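Tonb-dependent siderophore receptor (Acinetobacter baumannii, PDB 5FP1) probably takes part in the first step of iron uptake across the outer membrane, binding iron-chelating siderophores so that iron can be drawn from the environment. Local coordinates at residues Gly82-Ile87 with Trp501-Glu506; Arg88-Glu93 with Asn616-Val621; Ser94-Tyr97 with Asn103-Ser106. One frame throughout, in Å; residues are numbered along the deposited sequence. Where two conformers were deposited one is given.

Contact 1. Residues Gly82-Ile87 with Trp501-Glu506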
loop_
_atom_site.group_PDB
_atom_site.type_symbol
_atom_site.label_atom_id
_atom_site.label_comp_id
_atom_site.label_asym_id
_atom_site.label_seq_id
_atom_site.Cartn_x
_atom_site.Cartn_y
_atom_site.Cartn_z
ATOM N N GLY A 82 2.992 -6.542 6.402
ATOM C CA GLY A 82 3.546 -5.905 5.202
ATOM C C GLY A 82 2.898 -4.552 4.909
ATOM O O GLY A 82 2.381 -3.891 5.818
ATOM N N ASP A 83 2.938 -4.115 3.652
ATOM C CA ASP A 83 2.251 -2.879 3.290
ATOM C C ASP A 83 0.746 -3.043 3.563
ATOM O O ASP A 83 0.124 -4.001 3.068
ATOM C CB ASP A 83 2.432 -2.538 1.815
ATOM C CG ASP A 83 3.882 -2.356 1.409
ATOM O OD1 ASP A 83 4.725 -1.912 2.224
ATOM O OD2 ASP A 83 4.176 -2.676 0.239
ATOM N N ARG A 84 0.161 -2.110 4.321
ATOM C CA ARG A 84 -1.297 -2.111 4.589
ATOM C C ARG A 84 -1.879 -0.703 4.464
ATOM O O ARG A 84 -2.199 -0.064 5.464
ATOM C CB ARG A 84 -1.596 -2.638 6.003
ATOM C CG ARG A 84 -1.088 -4.030 6.340
ATOM C CD ARG A 84 -1.660 -4.521 7.680
ATOM N NE ARG A 84 -3.108 -4.695 7.517
ATOM C CZ ARG A 84 -4.052 -4.187 8.308
ATOM N NH1 ARG A 84 -3.757 -3.584 9.450
ATOM N NH2 ARG A 84 -5.318 -4.353 7.985
ATOM N N PRO A 85 -2.003 -0.198 3.244
ATOM C CA PRO A 85 -2.425 1.203 3.128
ATOM C C PRO A 85 -3.931 1.355 3.256
ATOM O O PRO A 85 -4.689 0.625 2.610
ATOM C CB PRO A 85 -1.990 1.597 1.728
ATOM C CG PRO A 85 -1.162 0.448 1.210
ATOM C CD PRO A 85 -1.622 -0.762 1.951
ATOM N N PHE A 86 -4.348 2.343 4.045
ATOM C CA PHE A 86 -5.735 2.754 4.122
ATOM C C PHE A 86 -5.952 4.019 3.280
ATOM O O PHE A 86 -5.165 4.972 3.374
ATOM C CB PHE A 86 -6.108 2.997 5.593
ATOM C CG PHE A 86 -6.342 1.748 6.351
ATOM C CD1 PHE A 86 -5.276 0.924 6.715
ATOM C CD2 PHE A 86 -7.627 1.355 6.678
ATOM C CE1 PHE A 86 -5.497 -0.256 7.412
ATOM C CE2 PHE A 86 -7.851 0.185 7.394
ATOM C CZ PHE A 86 -6.788 -0.620 7.759
ATOM N N ILE A 87 -6.982 3.995 2.445
ATOM C CA ILE A 87 -7.320 5.103 1.578
ATOM C C ILE A 87 -8.749 5.519 1.896
ATOM O O ILE A 87 -9.690 4.691 1.883
ATOM C CB ILE A 87 -7.189 4.740 0.096
ATOM C CG1 ILE A 87 -5.789 4.187 -0.197
ATOM C CG2 ILE A 87 -7.424 5.950 -0.780
ATOM C CD1 ILE A 87 -5.674 3.634 -1.607
ATOM N N TRP A 501 -4.080 -14.932 3.423
ATOM C CA TRP A 501 -3.308 -14.264 4.479
ATOM C C TRP A 501 -3.155 -12.793 4.106
ATOM O O TRP A 501 -2.565 -12.445 3.087
ATOM C CB TRP A 501 -1.959 -14.959 4.659
ATOM C CG TRP A 501 -1.336 -14.707 6.014
ATOM C CD1 TRP A 501 -0.157 -14.064 6.274
ATOM C CD2 TRP A 501 -1.902 -15.038 7.277
ATOM N NE1 TRP A 501 0.045 -13.977 7.640
ATOM C CE2 TRP A 501 -1.016 -14.564 8.275
ATOM C CE3 TRP A 501 -3.086 -15.683 7.671
ATOM C CZ2 TRP A 501 -1.254 -14.757 9.622
ATOM C CZ3 TRP A 501 -3.312 -15.880 9.026
ATOM C CH2 TRP A 501 -2.411 -15.417 9.974
ATOM N N GLY A 502 -3.747 -11.939 4.915
ATOM C CA GLY A 502 -3.814 -10.526 4.626
ATOM C C GLY A 502 -4.747 -9.895 5.641
ATOM O O GLY A 502 -4.826 -10.329 6.795
ATOM N N ASP A 503 -5.478 -8.896 5.192
ATOM C CA ASP A 503 -6.328 -8.105 6.076
ATOM C C ASP A 503 -7.281 -9.057 6.804
ATOM O O ASP A 503 -8.046 -9.769 6.155
ATOM C CB ASP A 503 -7.089 -7.069 5.240
ATOM C CG ASP A 503 -7.864 -6.052 6.128
ATOM O OD1 ASP A 503 -8.497 -6.507 7.078
ATOM O OD2 ASP A 503 -7.751 -4.829 5.913
ATOM N N ASN A 504 -7.217 -9.104 8.134
ATOM C CA ASN A 504 -7.998 -10.069 8.889
ATOM C C ASN A 504 -9.511 -9.814 8.826
ATOM O O ASN A 504 -10.290 -10.729 9.091
ATOM C CB ASN A 504 -7.531 -10.150 10.353
ATOM C CG ASN A 504 -7.397 -8.785 10.996
ATOM O OD1 ASN A 504 -6.550 -7.968 10.610
ATOM N ND2 ASN A 504 -8.243 -8.524 11.982
ATOM N N SER A 505 -9.932 -8.617 8.406
ATOM C CA SER A 505 -11.356 -8.370 8.253
ATOM C C SER A 505 -11.918 -9.186 7.085
ATOM O O SER A 505 -13.127 -9.383 7.004
ATOM C CB SER A 505 -11.651 -6.879 8.088
ATOM O OG SER A 505 -11.125 -6.388 6.867
ATOM N N GLU A 506 -11.041 -9.701 6.212
ATOM C CA GLU A 506 -11.463 -10.411 5.001
ATOM C C GLU A 506 -11.370 -11.952 5.106
ATOM O O GLU A 506 -11.687 -12.685 4.173
ATOM C CB GLU A 506 -10.643 -9.917 3.801
ATOM C CG GLU A 506 -10.781 -8.410 3.553
ATOM C CD GLU A 506 -9.737 -7.860 2.606
ATOM O OE1 GLU A 506 -8.984 -8.664 1.992
ATOM O OE2 GLU A 506 -9.669 -6.616 2.457
#
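Arg84 reaches Asp503 through a single end of its guanidinium group: NH2 lies 3.2 Å from Asp503 OD2, a salt bridge whose hydrogen bond is weak because it is bent to 128° at the hydrogen. The carboxylate stands at the edge of the guanidinium, close to its plane, but the two flat groups are turned 77° against each other, so the two-pronged, coplanar pairing of arginine with carboxylate does not form here. The arginine chain is bent at chi3 (66°), which brings NH2 to the loop.

Behind this first shell, each partner is held by others. Arg84 NE forms a salt bridge with Glu93, and NH1 donates to the carbonyl of Ala74, so all three guanidinium nitrogens are engaged. On the other side, Asp503 OD2 also accepts from Ser91 OG. The second carboxylate oxygen is turned back to its own loop, where Ser505 N donates to Asp503 OD1 at 2.9 Å, nearly along the C-O axis, and closes an Asx turn. Ser505 OG reaches the same OD1 at 2.6 Å, from above the carboxylate plane. A 3.0 Å backbone bond from Glu506 N to Asp503 O accompanies the 3-10 segment 504-506.

The pair joins the two domains of a TonB-dependent receptor: Gly82-Ile87 belongs to the plug, and Trp501-Glu506 to the loop between barrel strands 482-493 and 518-531. With Glu93 and Asp503 both facing Arg84, the buried positive charge is shared between two carboxylates, an arrangement that would be expected to favour a charged arginine at this buried plug-to-barrel boundary.

Contact 2. Residues Arg88-Glu93 with Asn616-Val621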
loop_
_atom_site.group_PDB
_atom_site.type_symbol
_atom_site.label_atom_id
_atom_site.label_comp_id
_atom_site.label_asym_id
_atom_site.label_seq_id
_atom_site.Cartn_x
_atom_site.Cartn_y
_atom_site.Cartn_z
ATOM N N ARG A 88 -8.898 6.790 2.232
ATOM C CA ARG A 88 -10.175 7.338 2.709
ATOM C C ARG A 88 -10.840 6.461 3.776
ATOM O O ARG A 88 -12.063 6.304 3.794
ATOM C CB ARG A 88 -11.127 7.567 1.530
ATOM C CG ARG A 88 -10.678 8.657 0.565
ATOM C CD ARG A 88 -11.747 8.908 -0.510
ATOM N NE ARG A 88 -11.354 9.982 -1.423
ATOM C CZ ARG A 88 -12.068 10.391 -2.467
ATOM N NH1 ARG A 88 -13.217 9.817 -2.765
ATOM N NH2 ARG A 88 -11.604 11.350 -3.235
ATOM N N GLY A 89 -10.044 5.907 4.690
ATOM C CA GLY A 89 -10.594 5.120 5.780
ATOM C C GLY A 89 -10.742 3.625 5.548
ATOM O O GLY A 89 -11.166 2.888 6.457
ATOM N N TYR A 90 -10.442 3.164 4.331
ATOM C CA TYR A 90 -10.706 1.773 3.961
ATOM C C TYR A 90 -9.446 1.061 3.474
ATOM O O TYR A 90 -8.674 1.593 2.659
ATOM C CB TYR A 90 -11.838 1.683 2.917
ATOM C CG TYR A 90 -13.156 2.238 3.474
ATOM C CD1 TYR A 90 -13.912 1.501 4.371
ATOM C CD2 TYR A 90 -13.590 3.519 3.161
ATOM C CE1 TYR A 90 -15.076 2.010 4.933
ATOM C CE2 TYR A 90 -14.752 4.038 3.718
ATOM C CZ TYR A 90 -15.506 3.273 4.578
ATOM O OH TYR A 90 -16.651 3.787 5.175
ATOM N N SER A 91 -9.239 -0.149 3.984
ATOM C CA SER A 91 -8.041 -0.919 3.638
ATOM C C SER A 91 -7.932 -1.181 2.149
ATOM O O SER A 91 -8.899 -1.612 1.488
ATOM C CB SER A 91 -8.028 -2.262 4.376
ATOM O OG SER A 91 -7.026 -3.074 3.828
ATOM N N SER A 92 -6.737 -0.942 1.608
ATOM C CA SER A 92 -6.487 -1.272 0.207
ATOM C C SER A 92 -5.421 -2.364 0.085
ATOM O O SER A 92 -4.919 -2.639 -1.002
ATOM C CB SER A 92 -6.074 -0.042 -0.582
ATOM O OG SER A 92 -4.761 0.341 -0.247
ATOM N N GLU A 93 -5.149 -3.036 1.197
ATOM C CA GLU A 93 -4.172 -4.114 1.254
ATOM C C GLU A 93 -4.429 -5.202 0.200
ATOM O O GLU A 93 -3.481 -5.700 -0.444
ATOM C CB GLU A 93 -4.151 -4.725 2.664
ATOM C CG GLU A 93 -3.004 -5.716 2.866
ATOM C CD GLU A 93 -2.995 -6.385 4.232
ATOM O OE1 GLU A 93 -3.817 -5.983 5.124
ATOM O OE2 GLU A 93 -2.155 -7.323 4.402
ATOM N N ASN A 616 -18.523 6.907 16.559
ATOM C CA ASN A 616 -17.109 7.149 16.797
ATOM C C ASN A 616 -16.335 7.399 15.490
ATOM O O ASN A 616 -16.821 7.148 14.393
ATOM C CB ASN A 616 -16.443 5.968 17.594
ATOM C CG ASN A 616 -16.595 6.132 19.107
ATOM O OD1 ASN A 616 -17.261 7.055 19.568
ATOM N ND2 ASN A 616 -15.985 5.259 19.871
ATOM N N GLN A 617 -15.133 7.926 15.635
ATOM C CA GLN A 617 -14.248 8.138 14.508
ATOM C C GLN A 617 -13.736 6.777 14.052
ATOM O O GLN A 617 -13.487 5.894 14.874
ATOM C CB GLN A 617 -13.084 9.049 14.933
ATOM C CG GLN A 617 -12.187 9.513 13.791
ATOM C CD GLN A 617 -11.171 10.516 14.276
ATOM O OE1 GLN A 617 -11.408 11.187 15.273
ATOM N NE2 GLN A 617 -10.024 10.591 13.624
ATOM N N MET A 618 -13.579 6.604 12.746
ATOM C CA MET A 618 -12.975 5.393 12.233
ATOM C C MET A 618 -11.479 5.335 12.558
ATOM O O MET A 618 -10.757 6.349 12.472
ATOM C CB MET A 618 -13.185 5.287 10.718
ATOM C CG MET A 618 -14.643 5.088 10.326
ATOM S SD MET A 618 -14.953 5.183 8.548
ATOM C CE MET A 618 -14.017 3.749 8.004
ATOM N N PRO A 619 -11.000 4.142 12.898
ATOM C CA PRO A 619 -9.569 3.958 13.072
ATOM C C PRO A 619 -8.807 4.112 11.778
ATOM O O PRO A 619 -9.380 4.013 10.677
ATOM C CB PRO A 619 -9.438 2.506 13.577
ATOM C CG PRO A 619 -10.737 1.837 13.305
ATOM C CD PRO A 619 -11.770 2.886 12.994
ATOM N N ASN A 620 -7.517 4.384 11.912
ATOM C CA ASN A 620 -6.634 4.470 10.782
ATOM C C ASN A 620 -7.043 5.569 9.796
ATOM O O ASN A 620 -6.781 5.465 8.595
ATOM C CB ASN A 620 -6.541 3.097 10.113
ATOM C CG ASN A 620 -6.294 1.979 11.123
ATOM O OD1 ASN A 620 -7.110 1.072 11.277
ATOM N ND2 ASN A 620 -5.209 2.089 11.873
ATOM N N VAL A 621 -7.682 6.614 10.313
ATOM C CA VAL A 621 -7.924 7.823 9.531
ATOM C C VAL A 621 -7.885 9.109 10.336
ATOM O O VAL A 621 -8.599 9.297 11.330
ATOM C CB VAL A 621 -9.187 7.747 8.606
ATOM C CG1 VAL A 621 -10.326 7.041 9.248
ATOM C CG2 VAL A 621 -9.657 9.141 8.197
HETATM O O HOH W 1 -7.303 6.452 5.632
HETATM O O HOH W 2 -10.849 2.470 9.175
#
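Met618 and Gly89 meet through the methionine methyl, CE lying 3.4 Å from Gly89 O, and bury similar amounts of surface. Met618 CE also lies 3.7 Å from Tyr90 CE1 and 4.1 Å from the centroid of that ring, in an off-centre CH-pi contact; the sulfur follows obliquely, making this a Met-aromatic pair. A bend at chi3 (65°) swings CE toward the tyrosine, whose side chain crosses the methionine at about a right angle and is tied at its hydroxyl to Ser565 of barrel strand 558-575.

Arg88 and Gly89 form the type I' turn of the plug hairpin 85-87/90-91, and Gly89 has backbone angles (91/-4°) that call for glycine. Its CA packs against Val621 CG1 at 4.0 Å. The loop Asn616-Val621, which leads into barrel strand 624-635, packs against the tip of the hairpin.

No direct hydrogen bond links Arg88-Glu93 to Asn616-Val621; two waters do so instead: one accepts from Gly89 N at 2.9 Å and donates to Asn620 O, while a second donates to Gly89 O at 2.8 Å and to Pro619 O at 2.6 Å.

Contact 3. Residues Ser94-Tyr97 with Asn103-Ser106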
loop_
_atom_site.group_PDB
_atom_site.type_symbol
_atom_site.label_atom_id
_atom_site.label_comp_id
_atom_site.label_asym_id
_atom_site.label_seq_id
_atom_site.Cartn_x
_atom_site.Cartn_y
_atom_site.Cartn_z
ATOM N N SER A 94 -5.692 -5.582 0.017
ATOM C CA SER A 94 -6.045 -6.625 -0.971
ATOM C C SER A 94 -6.254 -6.083 -2.394
ATOM O O SER A 94 -6.605 -6.844 -3.290
ATOM C CB SER A 94 -7.270 -7.421 -0.529
ATOM O OG SER A 94 -7.087 -8.029 0.726
ATOM N N SER A 95 -6.032 -4.778 -2.577
ATOM C CA SER A 95 -6.265 -4.033 -3.838
ATOM C C SER A 95 -5.014 -3.255 -4.234
ATOM O O SER A 95 -5.055 -2.064 -4.558
ATOM C CB SER A 95 -7.484 -3.102 -3.712
ATOM O OG SER A 95 -8.619 -3.886 -3.369
ATOM N N MET A 96 -3.879 -3.946 -4.216
ATOM C CA MET A 96 -2.617 -3.362 -4.658
ATOM C C MET A 96 -2.206 -4.010 -5.981
ATOM O O MET A 96 -2.199 -5.245 -6.116
ATOM C CB MET A 96 -1.537 -3.571 -3.600
ATOM C CG MET A 96 -1.979 -3.125 -2.219
ATOM S SD MET A 96 -0.667 -3.214 -0.996
ATOM C CE MET A 96 0.517 -2.096 -1.724
ATOM N N TYR A 97 -1.843 -3.154 -6.931
ATOM C CA TYR A 97 -1.668 -3.493 -8.329
ATOM C C TYR A 97 -0.243 -3.164 -8.798
ATOM O O TYR A 97 0.409 -2.220 -8.321
ATOM C CB TYR A 97 -2.716 -2.709 -9.197
ATOM C CG TYR A 97 -4.125 -3.186 -9.002
ATOM C CD1 TYR A 97 -4.879 -2.790 -7.881
ATOM C CD2 TYR A 97 -4.723 -4.039 -9.924
ATOM C CE1 TYR A 97 -6.153 -3.296 -7.657
ATOM C CE2 TYR A 97 -5.998 -4.530 -9.717
ATOM C CZ TYR A 97 -6.723 -4.146 -8.592
ATOM O OH TYR A 97 -7.993 -4.669 -8.388
ATOM N N ASN A 103 -1.616 -7.753 -7.314
ATOM C CA ASN A 103 -0.536 -8.547 -6.763
ATOM C C ASN A 103 -0.513 -8.260 -5.277
ATOM O O ASN A 103 0.399 -7.578 -4.773
ATOM C CB ASN A 103 0.783 -8.138 -7.425
ATOM C CG ASN A 103 1.913 -9.100 -7.118
ATOM O OD1 ASN A 103 1.781 -10.303 -7.298
ATOM N ND2 ASN A 103 3.024 -8.570 -6.651
ATOM N N SER A 104 -1.549 -8.724 -4.591
ATOM C CA SER A 104 -1.808 -8.324 -3.206
ATOM C C SER A 104 -1.507 -9.394 -2.176
ATOM O O SER A 104 -2.215 -9.507 -1.189
ATOM C CB SER A 104 -3.268 -7.868 -3.038
ATOM O OG SER A 104 -3.417 -6.577 -3.591
ATOM N N THR A 105 -0.427 -10.135 -2.369
ATOM C CA THR A 105 0.149 -10.901 -1.293
ATOM C C THR A 105 0.924 -9.962 -0.401
ATOM O O THR A 105 1.432 -8.916 -0.857
ATOM C CB THR A 105 1.074 -12.007 -1.866
ATOM O OG1 THR A 105 1.930 -11.437 -2.860
ATOM C CG2 THR A 105 0.215 -13.098 -2.538
ATOM N N SER A 106 1.093 -10.337 0.854
ATOM C CA SER A 106 1.793 -9.434 1.754
ATOM C C SER A 106 3.276 -9.299 1.384
ATOM O O SER A 106 4.018 -10.292 1.272
ATOM C CB SER A 106 1.661 -9.872 3.185
ATOM O OG SER A 106 2.221 -8.897 4.053
#
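The flat groups that meet between Ser94-Tyr97 and Asn103-Ser106 are peptide units. The one joining Ser94 to Ser95 carries the Ser104 side chain over one face, with Ser104 OG almost straight above Ser94 C at 3.1 Å. Asn103 N approaches the Met96 carbonyl in its plane, 2.8 Å from Met96 O, and its N-H points almost straight at the oxygen (177°). The Tyr97 ring turns away from this seam, and its hydroxyl donates to Gly128 O.

The arrangement is a beta-hairpin at the border of the plug's mixed sheet. Strand 96-98 runs antiparallel to strand 101-102, the outermost strand on that side, and on its other flank Tyr97 is bonded through its backbone to strand 135-141. Asn103 and Ser104 follow directly on the border strand, as the chain leaves the sheet. Regular pairing fails at this point: Asn103 O is directed to Arg109 NH2 and does not face Met96 N, so the hairpin keeps one backbone bond of the pair and replaces the other with a side-chain acceptor.

That acceptor is the Ser104 hydroxyl, which also has a weak bond with Glu93 O. Meanwhile Ser94 OG points off to Glu506 of a barrel loop and Ser95 OG to Ser132 N, so the three serines of the seam serve three different neighbours. With chi1 at -76°, Ser104 OG sits beside its own backbone N and takes the amide hydrogen of Met96 N over 2.7 Å, at an angle of 162°.

Contacts 1 and 2 are buried and join the plug to barrel loops, and their plug segments carry adjacent strands, 85-87 and 90-91, of one small antiparallel sheet. Their chemistry differs: contact 1 relies on charge, whereas contact 2 is methionine, aromatic ring and glycine packing bridged by water. Contact 3 is only partly buried, lies wholly within the plug and is made mainly of hydrogen bonds at the border of another sheet. Glu93, in the plug segment of contact 2, ties that segment to contacts 1 and 3. Contact 1 lies between the others, about 11 Å from contact 2 and 9 Å from contact 3, centre to centre.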